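Local coordinates for ribonuclease S-3 (Pyrus pyrifolia, PDB 1IQQ), which cleaves RNA as a T2-family ribonuclease of the pear pistil, where it is responsible for gametophytic self-incompatibility, at residues F6-Q11 / K108-K113; K58-Q63 / N98-F103; I66-V71 / N78-K83. One frame throughout, in Å; residues are numbered along the deposited sequence.

Contact 1. Residues F6-Q11 / K108-K113. With NAG (2-acetamido-2-deoxy-beta-D-glucopyranose), chain B.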
loop_
_atom_site.group_PDB
_atom_site.type_symbol
_atom_site.label_atom_id
_atom_site.label_comp_id
_atom_site.label_asym_id
_atom_site.label_seq_id
_atom_site.Cartn_x
_atom_site.Cartn_y
_atom_site.Cartn_z
ATOM N N PHE A 6 0.818 2.580 -5.338
ATOM C CA PHE A 6 0.065 1.441 -4.772
ATOM C C PHE A 6 0.773 1.082 -3.515
ATOM O O PHE A 6 1.864 0.498 -3.525
ATOM C CB PHE A 6 0.077 0.292 -5.793
ATOM C CG PHE A 6 -0.695 -0.946 -5.373
ATOM C CD1 PHE A 6 -0.209 -2.184 -5.681
ATOM C CD2 PHE A 6 -1.915 -0.854 -4.732
ATOM C CE1 PHE A 6 -0.976 -3.353 -5.375
ATOM C CE2 PHE A 6 -2.689 -1.992 -4.421
ATOM C CZ PHE A 6 -2.225 -3.247 -4.746
ATOM N N THR A 7 0.155 1.433 -2.386
ATOM C CA THR A 7 0.809 1.269 -1.068
ATOM C C THR A 7 0.222 0.123 -0.291
ATOM O O THR A 7 -1.030 -0.001 -0.218
ATOM C CB THR A 7 0.595 2.531 -0.262
ATOM O OG1 THR A 7 1.156 3.649 -0.984
ATOM C CG2 THR A 7 1.357 2.424 1.100
ATOM N N GLN A 8 1.071 -0.747 0.231
ATOM C CA GLN A 8 0.649 -1.892 1.071
ATOM C C GLN A 8 1.267 -1.689 2.448
ATOM O O GLN A 8 2.321 -1.048 2.616
ATOM C CB GLN A 8 1.132 -3.191 0.426
ATOM C CG GLN A 8 0.324 -3.470 -0.885
ATOM C CD GLN A 8 0.856 -4.690 -1.578
ATOM O OE1 GLN A 8 1.045 -5.712 -0.951
ATOM N NE2 GLN A 8 1.043 -4.584 -2.917
ATOM N N GLN A 9 0.590 -2.228 3.452
ATOM C CA GLN A 9 0.963 -2.038 4.888
ATOM C C GLN A 9 1.078 -3.353 5.578
ATOM O O GLN A 9 0.237 -4.243 5.351
ATOM C CB GLN A 9 -0.099 -1.147 5.584
ATOM C CG GLN A 9 -1.500 -1.795 5.623
ATOM C CD GLN A 9 -2.565 -0.885 6.170
ATOM O OE1 GLN A 9 -3.773 -1.224 6.084
ATOM N NE2 GLN A 9 -2.186 0.239 6.732
ATOM N N TYR A 10 2.124 -3.521 6.406
ATOM C CA TYR A 10 2.360 -4.765 7.154
ATOM C C TYR A 10 1.528 -4.672 8.430
ATOM O O TYR A 10 1.814 -3.851 9.292
ATOM C CB TYR A 10 3.867 -4.810 7.442
ATOM C CG TYR A 10 4.263 -6.012 8.257
ATOM C CD1 TYR A 10 3.825 -7.273 7.946
ATOM C CD2 TYR A 10 5.133 -5.885 9.326
ATOM C CE1 TYR A 10 4.230 -8.417 8.656
ATOM C CE2 TYR A 10 5.553 -6.977 10.046
ATOM C CZ TYR A 10 5.104 -8.258 9.736
ATOM O OH TYR A 10 5.438 -9.391 10.501
ATOM N N GLN A 11 0.468 -5.490 8.479
ATOM C CA GLN A 11 -0.518 -5.329 9.550
ATOM C C GLN A 11 0.052 -5.356 10.974
ATOM O O GLN A 11 -0.369 -4.546 11.778
ATOM C CB GLN A 11 -1.595 -6.421 9.393
ATOM C CG GLN A 11 -2.335 -6.371 8.063
ATOM C CD GLN A 11 -3.425 -7.424 8.027
ATOM O OE1 GLN A 11 -3.687 -8.128 9.035
ATOM N NE2 GLN A 11 -4.094 -7.540 6.893
ATOM N N LYS A 108 -6.751 -6.909 -9.021
ATOM C CA LYS A 108 -5.978 -7.354 -10.199
ATOM C C LYS A 108 -4.478 -7.117 -9.966
ATOM O O LYS A 108 -3.621 -7.964 -10.310
ATOM C CB LYS A 108 -6.419 -6.634 -11.461
ATOM C CG LYS A 108 -5.990 -7.407 -12.700
ATOM C CD LYS A 108 -6.721 -6.840 -13.864
ATOM C CE LYS A 108 -6.086 -5.557 -14.239
ATOM N NZ LYS A 108 -5.069 -5.912 -15.246
ATOM N N MET A 109 -4.136 -5.965 -9.378
ATOM C CA MET A 109 -2.709 -5.720 -9.119
ATOM C C MET A 109 -2.175 -6.680 -8.063
ATOM O O MET A 109 -1.092 -7.292 -8.238
ATOM C CB MET A 109 -2.531 -4.266 -8.617
ATOM C CG MET A 109 -2.823 -3.249 -9.717
ATOM S SD MET A 109 -2.935 -1.600 -8.953
ATOM C CE MET A 109 -2.975 -0.709 -10.469
ATOM N N TYR A 110 -2.883 -6.803 -6.949
ATOM C CA TYR A 110 -2.404 -7.612 -5.853
ATOM C C TYR A 110 -2.328 -9.109 -6.151
ATOM O O TYR A 110 -1.365 -9.790 -5.769
ATOM C CB TYR A 110 -3.339 -7.366 -4.630
ATOM C CG TYR A 110 -2.850 -7.911 -3.329
ATOM C CD1 TYR A 110 -2.058 -7.140 -2.472
ATOM C CD2 TYR A 110 -3.220 -9.147 -2.894
ATOM C CE1 TYR A 110 -1.655 -7.576 -1.245
ATOM C CE2 TYR A 110 -2.828 -9.640 -1.632
ATOM C CZ TYR A 110 -2.041 -8.823 -0.812
ATOM O OH TYR A 110 -1.719 -9.296 0.444
ATOM N N ILE A 111 -3.371 -9.641 -6.805
ATOM C CA ILE A 111 -3.457 -11.074 -7.060
ATOM C C ILE A 111 -2.953 -11.406 -8.465
ATOM O O ILE A 111 -1.825 -11.931 -8.635
ATOM C CB ILE A 111 -4.959 -11.540 -6.916
ATOM C CG1 ILE A 111 -5.452 -11.348 -5.488
ATOM C CG2 ILE A 111 -5.090 -13.037 -7.375
ATOM C CD1 ILE A 111 -4.595 -12.067 -4.426
ATOM N N SER A 112 -3.666 -11.043 -9.514
ATOM C CA SER A 112 -3.278 -11.425 -10.870
ATOM C C SER A 112 -1.880 -11.035 -11.277
ATOM O O SER A 112 -1.123 -11.857 -11.872
ATOM C CB SER A 112 -4.283 -10.838 -11.853
ATOM O OG SER A 112 -3.891 -11.100 -13.185
ATOM N N LYS A 113 -1.507 -9.807 -10.940
ATOM C CA LYS A 113 -0.192 -9.304 -11.313
ATOM C C LYS A 113 0.860 -9.591 -10.270
ATOM O O LYS A 113 1.970 -9.062 -10.369
ATOM C CB LYS A 113 -0.265 -7.807 -11.601
ATOM C CG LYS A 113 -1.269 -7.504 -12.744
ATOM C CD LYS A 113 -0.918 -6.184 -13.315
ATOM C CE LYS A 113 -1.789 -5.816 -14.482
ATOM N NZ LYS A 113 -1.438 -4.449 -14.965
HETATM C C1 NAG B . 0.197 -12.718 0.052
HETATM C C2 NAG B . -0.952 -13.766 0.094
HETATM C C3 NAG B . -0.729 -14.640 1.341
HETATM C C4 NAG B . 0.649 -15.314 1.322
HETATM C C5 NAG B . 1.708 -14.210 1.156
HETATM C C6 NAG B . 3.110 -14.697 1.002
HETATM C C7 NAG B . -3.256 -13.427 -0.638
HETATM C C8 NAG B . -4.610 -12.860 -0.318
HETATM N N2 NAG B . -2.244 -13.119 0.209
HETATM O O3 NAG B . -1.767 -15.640 1.341
HETATM O O4 NAG B . 0.877 -15.935 2.604
HETATM O O5 NAG B . 1.410 -13.453 -0.036
HETATM O O6 NAG B . 3.256 -15.608 -0.098
HETATM O O7 NAG B . -3.100 -14.121 -1.652
#

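Contact 2. Residues K58-Q63 / N98-F103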
loop_
_atom_site.group_PDB
_atom_site.type_symbol
_atom_site.label_atom_id
_atom_site.label_comp_id
_atom_site.label_asym_id
_atom_site.label_seq_id
_atom_site.Cartn_x
_atom_site.Cartn_y
_atom_site.Cartn_z
ATOM N N LYS A 58 -21.442 -8.194 -2.950
ATOM C CA LYS A 58 -20.900 -8.854 -1.791
ATOM C C LYS A 58 -19.609 -9.555 -2.158
ATOM O O LYS A 58 -18.693 -9.585 -1.336
ATOM C CB LYS A 58 -21.917 -9.895 -1.219
ATOM C CG LYS A 58 -23.231 -9.334 -0.670
ATOM C CD LYS A 58 -23.095 -8.805 0.749
ATOM C CE LYS A 58 -24.409 -8.188 1.190
ATOM N NZ LYS A 58 -24.710 -7.005 0.329
ATOM N N LEU A 59 -19.540 -10.198 -3.326
ATOM C CA LEU A 59 -18.334 -10.935 -3.681
ATOM C C LEU A 59 -17.138 -10.004 -3.719
ATOM O O LEU A 59 -16.068 -10.392 -3.257
ATOM C CB LEU A 59 -18.469 -11.645 -5.046
ATOM C CG LEU A 59 -17.190 -12.342 -5.555
ATOM C CD1 LEU A 59 -16.799 -13.504 -4.659
ATOM C CD2 LEU A 59 -17.423 -12.791 -7.016
ATOM N N LEU A 60 -17.326 -8.785 -4.231
ATOM C CA LEU A 60 -16.190 -7.800 -4.289
ATOM C C LEU A 60 -15.828 -7.504 -2.879
ATOM O O LEU A 60 -14.607 -7.466 -2.529
ATOM C CB LEU A 60 -16.635 -6.504 -4.995
ATOM C CG LEU A 60 -15.585 -5.371 -4.949
ATOM C CD1 LEU A 60 -14.328 -5.811 -5.677
ATOM C CD2 LEU A 60 -16.153 -4.186 -5.738
ATOM N N GLU A 61 -16.808 -7.219 -2.005
ATOM C CA GLU A 61 -16.481 -6.914 -0.625
ATOM C C GLU A 61 -15.783 -8.035 0.113
ATOM O O GLU A 61 -14.934 -7.791 0.973
ATOM C CB GLU A 61 -17.732 -6.413 0.127
ATOM C CG GLU A 61 -18.089 -4.997 -0.383
ATOM C CD GLU A 61 -19.427 -4.474 0.102
ATOM O OE1 GLU A 61 -20.253 -5.285 0.669
ATOM O OE2 GLU A 61 -19.633 -3.236 -0.102
ATOM N N HIS A 62 -16.134 -9.285 -0.228
ATOM C CA HIS A 62 -15.499 -10.416 0.423
ATOM C C HIS A 62 -14.007 -10.466 0.059
ATOM O O HIS A 62 -13.164 -10.820 0.865
ATOM C CB HIS A 62 -16.202 -11.654 -0.122
ATOM C CG HIS A 62 -15.661 -12.949 0.381
ATOM N ND1 HIS A 62 -14.738 -13.776 -0.144
ATOM C CD2 HIS A 62 -16.063 -13.520 1.572
ATOM C CE1 HIS A 62 -14.572 -14.820 0.738
ATOM N NE2 HIS A 62 -15.387 -14.647 1.762
ATOM N N GLN A 63 -13.688 -10.123 -1.179
ATOM C CA GLN A 63 -12.262 -10.114 -1.587
ATOM C C GLN A 63 -11.566 -8.975 -0.897
ATOM O O GLN A 63 -10.443 -9.160 -0.439
ATOM C CB GLN A 63 -12.134 -9.942 -3.078
ATOM C CG GLN A 63 -12.674 -11.167 -3.908
ATOM C CD GLN A 63 -12.801 -10.768 -5.363
ATOM O OE1 GLN A 63 -11.871 -10.840 -6.167
ATOM N NE2 GLN A 63 -13.975 -10.298 -5.710
ATOM N N ASN A 98 -14.841 3.598 -12.435
ATOM C CA ASN A 98 -15.944 3.757 -11.493
ATOM C C ASN A 98 -15.506 3.042 -10.226
ATOM O O ASN A 98 -14.437 2.399 -10.187
ATOM C CB ASN A 98 -17.201 3.080 -12.121
ATOM C CG ASN A 98 -17.042 1.569 -12.314
ATOM O OD1 ASN A 98 -17.072 0.771 -11.371
ATOM N ND2 ASN A 98 -16.898 1.145 -13.574
ATOM N N GLU A 99 -16.323 3.141 -9.187
ATOM C CA GLU A 99 -15.959 2.550 -7.897
ATOM C C GLU A 99 -15.664 1.068 -7.931
ATOM O O GLU A 99 -14.724 0.582 -7.299
ATOM C CB GLU A 99 -17.094 2.847 -6.887
ATOM C CG GLU A 99 -16.871 2.259 -5.505
ATOM C CD GLU A 99 -17.939 2.655 -4.502
ATOM O OE1 GLU A 99 -18.681 3.639 -4.705
ATOM O OE2 GLU A 99 -18.002 1.959 -3.456
ATOM N N ASN A 100 -16.516 0.303 -8.586
ATOM C CA ASN A 100 -16.267 -1.141 -8.651
ATOM C C ASN A 100 -14.945 -1.418 -9.438
ATOM O O ASN A 100 -14.109 -2.268 -9.007
ATOM C CB ASN A 100 -17.464 -1.854 -9.342
ATOM C CG ASN A 100 -18.626 -1.989 -8.414
ATOM O OD1 ASN A 100 -18.476 -2.466 -7.281
ATOM N ND2 ASN A 100 -19.809 -1.565 -8.874
ATOM N N HIS A 101 -14.726 -0.703 -10.544
ATOM C CA HIS A 101 -13.523 -0.889 -11.329
ATOM C C HIS A 101 -12.287 -0.527 -10.529
ATOM O O HIS A 101 -11.243 -1.161 -10.670
ATOM C CB HIS A 101 -13.643 -0.053 -12.636
ATOM C CG HIS A 101 -12.458 -0.174 -13.552
ATOM N ND1 HIS A 101 -11.979 -1.384 -14.027
ATOM C CD2 HIS A 101 -11.716 0.785 -14.115
ATOM C CE1 HIS A 101 -10.971 -1.146 -14.866
ATOM N NE2 HIS A 101 -10.802 0.159 -14.939
ATOM N N TYR A 102 -12.405 0.484 -9.680
ATOM C CA TYR A 102 -11.272 0.851 -8.825
ATOM C C TYR A 102 -10.847 -0.312 -7.921
ATOM O O TYR A 102 -9.642 -0.673 -7.860
ATOM C CB TYR A 102 -11.702 2.028 -7.920
ATOM C CG TYR A 102 -10.689 2.515 -6.943
ATOM C CD1 TYR A 102 -9.397 2.912 -7.379
ATOM C CD2 TYR A 102 -11.012 2.649 -5.559
ATOM C CE1 TYR A 102 -8.434 3.442 -6.468
ATOM C CE2 TYR A 102 -10.094 3.155 -4.673
ATOM C CZ TYR A 102 -8.791 3.562 -5.107
ATOM O OH TYR A 102 -7.874 4.086 -4.236
ATOM N N PHE A 103 -11.779 -0.928 -7.235
ATOM C CA PHE A 103 -11.443 -2.013 -6.358
ATOM C C PHE A 103 -11.058 -3.258 -7.146
ATOM O O PHE A 103 -10.182 -3.997 -6.712
ATOM C CB PHE A 103 -12.629 -2.235 -5.418
ATOM C CG PHE A 103 -12.784 -1.142 -4.395
ATOM C CD1 PHE A 103 -11.771 -0.841 -3.468
ATOM C CD2 PHE A 103 -13.962 -0.358 -4.367
ATOM C CE1 PHE A 103 -11.950 0.221 -2.585
ATOM C CE2 PHE A 103 -14.127 0.685 -3.472
ATOM C CZ PHE A 103 -13.110 0.985 -2.581
#

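Contact 3. Residues I66-V71 / N78-K83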
loop_
_atom_site.group_PDB
_atom_site.type_symbol
_atom_site.label_atom_id
_atom_site.label_comp_id
_atom_site.label_asym_id
_atom_site.label_seq_id
_atom_site.Cartn_x
_atom_site.Cartn_y
_atom_site.Cartn_z
ATOM N N ILE A 66 -10.273 -9.498 2.606
ATOM C CA ILE A 66 -8.996 -10.206 2.639
ATOM C C ILE A 66 -7.823 -9.383 2.135
ATOM O O ILE A 66 -6.752 -9.433 2.757
ATOM C CB ILE A 66 -9.087 -11.538 1.822
ATOM C CG1 ILE A 66 -10.116 -12.448 2.493
ATOM C CG2 ILE A 66 -7.679 -12.261 1.692
ATOM C CD1 ILE A 66 -10.537 -13.618 1.565
ATOM N N ILE A 67 -8.042 -8.578 1.095
ATOM C CA ILE A 67 -6.916 -7.889 0.422
ATOM C C ILE A 67 -6.818 -6.468 0.900
ATOM O O ILE A 67 -5.698 -5.882 0.867
ATOM C CB ILE A 67 -7.160 -7.912 -1.131
ATOM C CG1 ILE A 67 -6.934 -9.340 -1.638
ATOM C CG2 ILE A 67 -6.203 -6.934 -1.877
ATOM C CD1 ILE A 67 -7.489 -9.511 -3.037
ATOM N N TRP A 68 -7.894 -5.891 1.372
ATOM C CA TRP A 68 -7.898 -4.482 1.789
ATOM C C TRP A 68 -8.725 -4.256 3.057
ATOM O O TRP A 68 -9.598 -3.413 3.111
ATOM C CB TRP A 68 -8.447 -3.571 0.671
ATOM C CG TRP A 68 -8.099 -2.094 0.805
ATOM C CD1 TRP A 68 -7.665 -1.434 1.924
ATOM C CD2 TRP A 68 -8.134 -1.128 -0.254
ATOM N NE1 TRP A 68 -7.405 -0.077 1.603
ATOM C CE2 TRP A 68 -7.695 0.111 0.276
ATOM C CE3 TRP A 68 -8.497 -1.203 -1.614
ATOM C CZ2 TRP A 68 -7.608 1.263 -0.512
ATOM C CZ3 TRP A 68 -8.413 -0.059 -2.423
ATOM C CH2 TRP A 68 -7.959 1.167 -1.860
ATOM N N PRO A 69 -8.421 -5.027 4.125
ATOM C CA PRO A 69 -9.201 -4.795 5.368
ATOM C C PRO A 69 -8.872 -3.472 6.055
ATOM O O PRO A 69 -7.794 -2.925 5.907
ATOM C CB PRO A 69 -8.735 -5.946 6.278
ATOM C CG PRO A 69 -7.264 -6.192 5.773
ATOM C CD PRO A 69 -7.459 -6.141 4.279
ATOM N N ASN A 70 -9.825 -2.942 6.832
ATOM C CA ASN A 70 -9.578 -1.835 7.765
ATOM C C ASN A 70 -9.046 -2.653 8.955
ATOM O O ASN A 70 -9.798 -3.359 9.649
ATOM C CB ASN A 70 -10.930 -1.181 8.173
ATOM C CG ASN A 70 -10.768 -0.158 9.235
ATOM O OD1 ASN A 70 -9.777 -0.150 9.954
ATOM N ND2 ASN A 70 -11.782 0.681 9.402
ATOM N N VAL A 71 -7.732 -2.615 9.152
ATOM C CA VAL A 71 -7.095 -3.394 10.186
ATOM C C VAL A 71 -7.460 -2.991 11.608
ATOM O O VAL A 71 -7.284 -3.807 12.526
ATOM C CB VAL A 71 -5.540 -3.340 10.025
ATOM C CG1 VAL A 71 -5.169 -3.938 8.688
ATOM C CG2 VAL A 71 -5.041 -1.936 10.133
ATOM N N ASN A 78 -17.020 -0.960 5.335
ATOM C CA ASN A 78 -17.744 -0.293 4.216
ATOM C C ASN A 78 -17.553 1.197 4.116
ATOM O O ASN A 78 -17.284 1.703 3.021
ATOM C CB ASN A 78 -19.252 -0.587 4.226
ATOM C CG ASN A 78 -19.596 -1.979 3.764
ATOM O OD1 ASN A 78 -18.901 -2.618 2.941
ATOM N ND2 ASN A 78 -20.765 -2.449 4.238
ATOM N N LEU A 79 -17.606 1.902 5.244
ATOM C CA LEU A 79 -17.414 3.340 5.212
ATOM C C LEU A 79 -15.958 3.629 4.859
ATOM O O LEU A 79 -15.681 4.598 4.184
ATOM C CB LEU A 79 -17.793 3.983 6.569
ATOM C CG LEU A 79 -17.682 5.506 6.566
ATOM C CD1 LEU A 79 -18.677 6.140 5.581
ATOM C CD2 LEU A 79 -17.916 6.024 7.979
ATOM N N PHE A 80 -15.044 2.781 5.318
ATOM C CA PHE A 80 -13.586 2.890 5.028
ATOM C C PHE A 80 -13.345 2.751 3.498
ATOM O O PHE A 80 -12.658 3.576 2.891
ATOM C CB PHE A 80 -12.905 1.764 5.827
ATOM C CG PHE A 80 -11.476 1.433 5.433
ATOM C CD1 PHE A 80 -10.394 2.186 5.920
ATOM C CD2 PHE A 80 -11.211 0.281 4.672
ATOM C CE1 PHE A 80 -9.065 1.749 5.628
ATOM C CE2 PHE A 80 -9.945 -0.137 4.401
ATOM C CZ PHE A 80 -8.850 0.581 4.869
ATOM N N TRP A 81 -13.932 1.737 2.860
ATOM C CA TRP A 81 -13.753 1.654 1.407
ATOM C C TRP A 81 -14.432 2.838 0.682
ATOM O O TRP A 81 -13.873 3.358 -0.353
ATOM C CB TRP A 81 -14.326 0.354 0.900
ATOM C CG TRP A 81 -13.573 -0.850 1.358
ATOM C CD1 TRP A 81 -12.208 -0.954 1.521
ATOM C CD2 TRP A 81 -14.137 -2.083 1.777
ATOM N NE1 TRP A 81 -11.893 -2.195 2.036
ATOM C CE2 TRP A 81 -13.058 -2.904 2.214
ATOM C CE3 TRP A 81 -15.456 -2.581 1.841
ATOM C CZ2 TRP A 81 -13.243 -4.195 2.714
ATOM C CZ3 TRP A 81 -15.658 -3.887 2.335
ATOM C CH2 TRP A 81 -14.535 -4.680 2.774
ATOM N N ASP A 82 -15.617 3.262 1.145
ATOM C CA ASP A 82 -16.280 4.376 0.496
ATOM C C ASP A 82 -15.317 5.591 0.470
ATOM O O ASP A 82 -15.277 6.310 -0.574
ATOM C CB ASP A 82 -17.517 4.765 1.312
ATOM C CG ASP A 82 -18.703 3.869 1.066
ATOM O OD1 ASP A 82 -18.696 2.972 0.225
ATOM O OD2 ASP A 82 -19.708 4.123 1.734
ATOM N N LYS A 83 -14.610 5.846 1.565
ATOM C CA LYS A 83 -13.685 7.024 1.610
ATOM C C LYS A 83 -12.478 6.849 0.677
ATOM O O LYS A 83 -11.964 7.838 0.167
ATOM C CB LYS A 83 -13.189 7.318 3.029
ATOM C CG LYS A 83 -14.339 7.662 4.049
ATOM C CD LYS A 83 -13.686 7.938 5.428
ATOM C CE LYS A 83 -14.686 7.800 6.572
ATOM N NZ LYS A 83 -14.566 6.463 7.304
#

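Contact 1. Residues F6-Q11 / K108-K113
Phe6 and Gln8, two residues apart on strand 3-10 and so on the same side of it, meet Met109 and Tyr110 of helix 99-112: this is helix-on-sheet packing in the alpha+beta fold of the RNase T2 family. The axes of the short segments pass 11.1 Å apart, a distance spanned here by the side chains of Phe6, Gln8, Met109 and Tyr110. With CG anti to the backbone N (chi1 -178°), the Phe6 ring lies alongside Met109, which runs past it in the opposite direction. That sliding arrangement brings SD over the ring, 4.2 Å from the centroid of Phe6 and only 7° off the normal, a face-on Met-aromatic contact. Lower on the same side chain, Met109 CB touches Phe6 CE1 at 3.7 Å, while Phe6 CZ comes to 4.3 Å from Tyr110 CB.

Gln8 meets Tyr110 differently. Its extended chain carries the amide across to the edge of the phenol ring, the two planes 54° apart, and OE1 lies near the ring plane. The amide is held from elsewhere, since OE1 accepts from Val117 N and NE2 donates to Gln115 O, and these two bonds fix which way it is turned. Tyr110 OH is likewise hydrogen-bonded, to Phe30 O on the neighbouring strand, so the buried polar ends have partners although the four residues meet by packing. An N-linked sugar borders the far part of Tyr110, its NAG C8 being 3.9 Å from Tyr110 CE2. On the protein side, Gln8 OE1 comes to 3.3 Å from Tyr110 CE1.

Contact 2. Residues K58-Q63 / N98-F103
Leu60 of helix 58-67 reaches across to Asn100 and Phe103 on the first turns of helix 99-112, and the direct contact is small, 131 Å² in all. The apolar part rests on the forked end of the leucine. With CG anti to the backbone N (chi1 173°), its two methyls point at the partner helix, and CD1 and CD2 each lie 4.0 Å from Phe103 CB. The phenylalanine meets Leu60 through its CB, at about a right angle, while its ring leads away to the indoles of Trp68 and Trp81. There it is the edge-to-face partner of Trp81.

Polar groups flank this contact. Asn100 OD1 sits 3.3 Å from Leu60 CD2, a carbonyl oxygen against a methyl, while ND2 of the same amide donates to Lys55 O, just ahead of helix 58-67. Glu61 and Glu99, one from each helix, do not touch: their OE2 atoms are 6.4 Å apart, and both form salt bridges with Arg56, which probably offsets their like charges.

Within the segments, Gln63 NE2 folds back onto Leu59 O (3.2 Å, 168° at the hydrogen), on the opposite face of that carbonyl from Gln63 N. Asn98 OD1 accepts from His101 N at 2.9 Å, closing the N-terminus of helix 99-112. The whole is a helix-helix packing with an asparagine N-cap, next to the aromatic cluster that Trp68 forms with Phe80 and Trp81 of helix 77-89, the helix that carries Glu84, Lys87 and His88 of the active site.

Contact 3. Residues I66-V71 / N78-K83
Trp68 O takes a hydrogen bond from Trp81 NE1, 2.8 Å long and 160° at the hydrogen. The acceptor lies close to the indole plane of Trp81, and the donor is tilted 22° from the carbonyl plane. Trp68 has just left helix 58-67, so this bond ties the departing chain to helix 77-89. The indoles also meet directly, the edge of Trp81 toward the face of Trp68, the centroids of their five-membered rings 5.3 Å apart and the planes at 67°.

Phe80 holds CG anti to its own backbone N, which puts the ring between Trp68 and Asn70. Its CE2 touches Trp68 CD1 at 3.6 Å, and Trp68 O lies at its edge. Over one face sits Asn70, whose CB is 3.8 Å from the Phe80 ring centroid in a CH-pi contact. The Asn70 amide lies at a shallow tilt over the same ring, ND2 near Phe80 CB and CD1; its OD1 accepts from Phe72 N. A serine in place of Phe80 has no ring, which would probably leave Asn70 CB without its CH-pi partner and open a gap beside Trp68 CD1.

By similarity, Asn70 and Phe80 bind the 3'-phosphorylated 3'-terminal ribonucleotide of RNA, so the cluster is consistent with one wall of the T2 ribonuclease substrate site.

Overall arrangement
All three contacts are largely buried, but at different depths: contact 1 lies about 6 Å from the chain centre, contact 3 about 13 Å and contact 2 about 17 Å. Contacts 1 and 2 draw on opposite ends of helix 99-112, while contacts 2 and 3 share helix 58-67. The chemistry differs too. Contact 1 packs a helix on the sheet with sulfur and aromatic groups, contact 2 is a small touch of a leucine on an asparagine and a phenylalanine CB, with charged groups nearby, and contact 3 adds a direct hydrogen bond to aromatic packing. Phe103 joins the last two, its CE1 lying 3.6 Å from Trp68 CZ3; Ile67 joins contacts 1 and 3 by packing against Tyr110 and Ile111.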